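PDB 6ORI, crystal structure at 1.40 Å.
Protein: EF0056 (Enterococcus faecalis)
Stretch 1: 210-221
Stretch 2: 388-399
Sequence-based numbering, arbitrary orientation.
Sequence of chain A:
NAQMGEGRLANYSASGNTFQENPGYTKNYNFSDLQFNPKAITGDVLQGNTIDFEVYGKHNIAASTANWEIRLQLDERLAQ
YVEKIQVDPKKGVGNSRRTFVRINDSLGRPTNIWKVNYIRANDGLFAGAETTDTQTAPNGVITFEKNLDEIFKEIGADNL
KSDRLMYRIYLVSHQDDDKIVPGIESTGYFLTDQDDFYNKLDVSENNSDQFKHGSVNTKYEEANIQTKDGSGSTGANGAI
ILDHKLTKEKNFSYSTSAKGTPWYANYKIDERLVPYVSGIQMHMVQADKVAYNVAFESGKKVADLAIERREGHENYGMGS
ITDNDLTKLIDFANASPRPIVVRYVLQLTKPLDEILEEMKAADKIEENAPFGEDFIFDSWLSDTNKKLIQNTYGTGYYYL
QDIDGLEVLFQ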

# COMPACT_ATOMS: atom_id res chain seq x y z
N GLN A 210 1.25 9.96 15.64
CA GLN A 210 -0.14 9.59 15.40
C GLN A 210 -0.35 8.57 14.29
O GLN A 210 -1.36 7.84 14.27
N PHE A 211 0.61 8.48 13.37
CA PHE A 211 0.53 7.52 12.27
C PHE A 211 1.67 6.54 12.34
O PHE A 211 2.79 6.89 12.72
N LYS A 212 1.37 5.29 11.99
CA LYS A 212 2.33 4.22 11.97
C LYS A 212 2.90 3.94 10.59
O LYS A 212 4.05 3.56 10.45
N HIS A 213 2.09 4.12 9.54
CA HIS A 213 2.48 3.73 8.21
C HIS A 213 1.58 4.39 7.17
O HIS A 213 0.42 4.69 7.43
N GLY A 214 2.15 4.63 6.00
CA GLY A 214 1.43 5.08 4.83
C GLY A 214 1.77 4.17 3.67
O GLY A 214 2.90 3.69 3.54
N SER A 215 0.78 3.93 2.83
CA SER A 215 0.95 3.10 1.66
C SER A 215 0.15 3.68 0.53
O SER A 215 -0.80 4.42 0.74
N VAL A 216 0.56 3.36 -0.69
CA VAL A 216 -0.21 3.69 -1.89
C VAL A 216 -0.39 2.44 -2.74
O VAL A 216 0.59 1.86 -3.21
N ASN A 217 -1.65 2.04 -2.92
CA ASN A 217 -2.04 0.94 -3.81
C ASN A 217 -2.56 1.60 -5.08
O ASN A 217 -3.10 2.71 -5.03
N THR A 218 -2.37 0.94 -6.21
CA THR A 218 -2.79 1.46 -7.49
C THR A 218 -3.63 0.41 -8.19
O THR A 218 -3.49 -0.79 -7.95
N LYS A 219 -4.52 0.87 -9.04
CA LYS A 219 -5.36 -0.02 -9.82
C LYS A 219 -5.78 0.70 -11.09
O LYS A 219 -6.04 1.90 -11.06
N TYR A 220 -5.77 0.01 -12.20
CA TYR A 220 -6.48 0.50 -13.38
C TYR A 220 -7.95 0.14 -13.28
O TYR A 220 -8.30 -1.04 -13.20
N GLU A 221 -8.83 1.14 -13.26
CA GLU A 221 -10.27 0.91 -13.22
C GLU A 221 -10.85 1.14 -14.61
O GLU A 221 -10.42 2.04 -15.35
N LEU A 388 6.24 17.02 6.13
CA LEU A 388 5.62 15.71 6.14
C LEU A 388 5.10 15.31 7.50
O LEU A 388 5.87 15.27 8.47
N ILE A 389 3.83 14.96 7.59
CA ILE A 389 3.34 14.36 8.83
C ILE A 389 3.96 12.97 8.91
O ILE A 389 3.82 12.16 8.01
N GLN A 390 4.69 12.72 9.99
CA GLN A 390 5.50 11.51 10.05
C GLN A 390 4.71 10.22 9.85
O GLN A 390 3.61 10.06 10.38
N ASN A 391 5.26 9.35 9.01
CA ASN A 391 4.71 8.03 8.72
C ASN A 391 3.44 8.10 7.87
O ASN A 391 2.66 7.16 7.87
N THR A 392 3.21 9.20 7.15
CA THR A 392 2.07 9.29 6.23
C THR A 392 2.48 9.20 4.78
O THR A 392 1.62 9.19 3.92
N TYR A 393 3.78 9.12 4.50
CA TYR A 393 4.24 9.01 3.13
C TYR A 393 4.11 7.57 2.65
O TYR A 393 4.58 6.63 3.31
N GLY A 394 3.48 7.40 1.50
CA GLY A 394 3.44 6.12 0.83
C GLY A 394 3.88 6.27 -0.61
O GLY A 394 3.72 7.33 -1.22
N THR A 395 4.45 5.21 -1.14
CA THR A 395 4.79 5.18 -2.55
C THR A 395 4.35 3.87 -3.12
O THR A 395 4.40 2.84 -2.45
N GLY A 396 3.91 3.90 -4.37
CA GLY A 396 3.40 2.71 -5.01
C GLY A 396 3.78 2.75 -6.47
O GLY A 396 4.36 3.71 -6.95
N TYR A 397 3.47 1.66 -7.16
CA TYR A 397 3.87 1.53 -8.53
C TYR A 397 2.74 0.93 -9.35
O TYR A 397 1.79 0.32 -8.82
N TYR A 398 2.85 1.13 -10.66
CA TYR A 398 2.01 0.41 -11.62
C TYR A 398 2.95 -0.22 -12.64
O TYR A 398 3.77 0.46 -13.25
N TYR A 399 2.85 -1.54 -12.78
CA TYR A 399 3.77 -2.33 -13.59
C TYR A 399 3.66 -2.04 -15.08
O TYR A 399 2.55 -1.93 -15.60

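The two stretches run side by side in nearly the same direction, with strand axes 22° apart and 4.4 Å at closest approach. No direct backbone hydrogen bond joins them. Waters and a few side chains do that work.

Phe 211 points toward stretch 2, with chi1 m and chi2 -80°. Its CD2 lies 3.6 Å from Thr 392 CG2 and 4.0 Å from Ile 389 CG2, so the buried ring packs on two methyl groups of the turn. This is a type II turn from Ile 389 to Thr 392. Thr 392 is p, and its OG1 donates to Ile 389 O at 2.8 Å, which ties the turn together. Asn 391 (chi1 m) points toward stretch 1, and its ND2 donates to Phe 211 O at 3.3 Å. Water 2 supports this link, 2.6 Å from Phe 211 O and 2.7 Å from Asn 391 ND2. Water 1 accepts from Phe 211 N at 2.9 Å and lies 2.8 Å from Gln 390 O.

Lys 212 and His 213 both point away and have chi1 t. Gly 214 has no side chain. A CB there would point toward stretch 2 and sit 2.7 Å from Thr 392 O, a clash. Water 3 bridges the backbones here, donating to Gly 214 O at 3.0 Å and accepting from Thr 395 N at 3.2 Å.

Ser 215 is p and points away. Gly 394 faces this part of the strand, and a CB on it would lie 2.7 Å from Ser 215 C. The missing side chains let the backbones come close: the CA atoms of Ser 215 and Gly 394 are 4.0 Å apart.

Val 216 is t and points toward stretch 2. Its CG2 is 3.5 Å from Gly 394 O. Water 5 accepts from Val 216 N at 2.9 Å and donates to Thr 395 O at 2.8 Å. Water 4 lies 3.0 Å from both Val 216 O and Tyr 397 N. Gly 396 CA makes a CA-H...O contact with Val 216 O at 3.4 Å.

Thr 218, in p, points toward stretch 2, and its OG1 donates to Tyr 397 O at 2.8 Å. The same OG1 lies at the edge of the Tyr 398 ring, 3.5 Å from CD2 of Tyr 398. Lys 219 is extended and points away. Tyr 220 is t, with its CB 3.4 Å from the OH of Tyr 398, also t. Water 6 accepts from Tyr 220 N at 2.9 Å and from Tyr 398 OH at 3.1 Å.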

# COMPACT_ATOMS: atom_id res chain seq x y z
CB GLN A 210 -0.98 10.84 15.13
CG GLN A 210 -1.07 11.75 16.34
CD GLN A 210 -1.64 11.04 17.52
OE1 GLN A 210 -2.75 10.50 17.45
NE2 GLN A 210 -0.87 10.96 18.60
CB PHE A 211 0.50 8.25 10.94
CG PHE A 211 -0.75 9.03 10.76
CD1 PHE A 211 -1.90 8.40 10.37
CD2 PHE A 211 -0.80 10.38 11.03
CE1 PHE A 211 -3.08 9.09 10.23
CE2 PHE A 211 -1.97 11.06 10.91
CZ PHE A 211 -3.12 10.42 10.51
CB LYS A 212 1.67 2.97 12.55
CG LYS A 212 2.66 1.87 12.86
CD LYS A 212 2.01 0.56 13.25
CE LYS A 212 1.26 0.66 14.54
NZ LYS A 212 2.10 1.01 15.73
CB HIS A 213 2.38 2.20 8.09
CG HIS A 213 2.96 1.61 6.85
ND1 HIS A 213 4.31 1.60 6.59
CD2 HIS A 213 2.37 1.00 5.80
CE1 HIS A 213 4.53 1.00 5.43
NE2 HIS A 213 3.37 0.61 4.94
CB SER A 215 0.54 1.66 1.94
OG SER A 215 -0.78 1.59 2.44
CB VAL A 216 0.50 4.79 -2.69
CG1 VAL A 216 -0.19 5.01 -4.02
CG2 VAL A 216 0.50 6.09 -1.91
CB ASN A 217 -3.18 0.10 -3.20
CG ASN A 217 -2.86 -1.42 -3.07
OD1 ASN A 217 -1.76 -1.85 -2.75
ND2 ASN A 217 -3.88 -2.24 -3.33
CB THR A 218 -1.60 1.81 -8.39
OG1 THR A 218 -0.97 0.61 -8.83
CG2 THR A 218 -0.59 2.71 -7.69
CB LYS A 219 -6.61 -0.38 -9.03
CG LYS A 219 -7.52 -1.36 -9.74
CD LYS A 219 -8.82 -1.58 -9.02
CE LYS A 219 -9.68 -2.55 -9.81
NZ LYS A 219 -11.01 -2.80 -9.17
CB TYR A 220 -5.91 -0.10 -14.66
CG TYR A 220 -6.79 0.21 -15.83
CD1 TYR A 220 -6.73 1.45 -16.45
CD2 TYR A 220 -7.72 -0.72 -16.29
CE1 TYR A 220 -7.55 1.74 -17.53
CE2 TYR A 220 -8.54 -0.44 -17.36
CZ TYR A 220 -8.46 0.80 -17.97
OH TYR A 220 -9.29 1.08 -19.03
CB GLU A 221 -10.99 1.82 -12.20
CG GLU A 221 -11.03 1.33 -10.74
CD GLU A 221 -11.92 0.11 -10.51
OE1 GLU A 221 -12.40 -0.49 -11.50
OE2 GLU A 221 -12.14 -0.26 -9.33
CB LEU A 388 6.66 14.70 5.66
CG LEU A 388 6.27 13.22 5.72
CD1 LEU A 388 5.10 12.88 4.84
CD2 LEU A 388 7.47 12.33 5.38
CB ILE A 389 1.81 14.28 8.86
CG1 ILE A 389 1.20 15.67 8.67
CG2 ILE A 389 1.33 13.65 10.17
CD1 ILE A 389 1.69 16.74 9.65
CB GLN A 390 6.25 11.48 11.38
CG GLN A 390 7.32 10.41 11.48
CD GLN A 390 8.34 10.67 12.58
OE1 GLN A 390 9.53 10.87 12.30
NE2 GLN A 390 7.90 10.70 13.81
CB ASN A 391 4.52 7.18 9.99
CG ASN A 391 5.84 6.67 10.52
OD1 ASN A 391 6.73 6.35 9.77
ND2 ASN A 391 5.96 6.62 11.83
CB THR A 392 1.23 10.56 6.42
OG1 THR A 392 1.93 11.74 5.97
CG2 THR A 392 0.76 10.70 7.85
CB TYR A 393 5.69 9.49 2.98
CG TYR A 393 6.29 9.25 1.63
CD1 TYR A 393 6.20 10.20 0.62
CD2 TYR A 393 6.94 8.05 1.35
CE1 TYR A 393 6.78 9.95 -0.64
CE2 TYR A 393 7.51 7.81 0.12
CZ TYR A 393 7.41 8.75 -0.87
OH TYR A 393 7.98 8.47 -2.10
CB THR A 395 6.29 5.43 -2.80
OG1 THR A 395 6.55 5.47 -4.21
CG2 THR A 395 7.16 4.36 -2.16
CB TYR A 397 5.17 0.71 -8.66
CG TYR A 397 4.97 -0.78 -8.60
CD1 TYR A 397 4.66 -1.42 -7.39
CD2 TYR A 397 5.05 -1.53 -9.74
CE1 TYR A 397 4.46 -2.77 -7.34
CE2 TYR A 397 4.85 -2.90 -9.70
CZ TYR A 397 4.54 -3.50 -8.49
OH TYR A 397 4.32 -4.85 -8.46
CB TYR A 398 0.99 1.33 -12.30
CG TYR A 398 -0.06 0.54 -13.00
CD1 TYR A 398 0.09 0.12 -14.31
CD2 TYR A 398 -1.19 0.16 -12.33
CE1 TYR A 398 -0.88 -0.65 -14.92
CE2 TYR A 398 -2.16 -0.58 -12.93
CZ TYR A 398 -1.99 -0.99 -14.21
OH TYR A 398 -2.98 -1.76 -14.79
CB TYR A 399 3.50 -3.81 -13.39
CG TYR A 399 4.27 -4.75 -14.32
CD1 TYR A 399 5.65 -4.89 -14.21
CD2 TYR A 399 3.60 -5.52 -15.26
CE1 TYR A 399 6.35 -5.75 -15.05
CE2 TYR A 399 4.29 -6.39 -16.09
CZ TYR A 399 5.66 -6.50 -15.99
OH TYR A 399 6.33 -7.37 -16.83
O HOH W 1 2.46 10.68 12.82
O HOH W 2 4.78 8.32 13.57
O HOH W 3 4.81 3.14 1.24
O HOH W 4 1.85 0.10 -5.23
O HOH W 5 2.69 1.35 -0.79
O HOH W 6 -4.85 -2.75 -12.52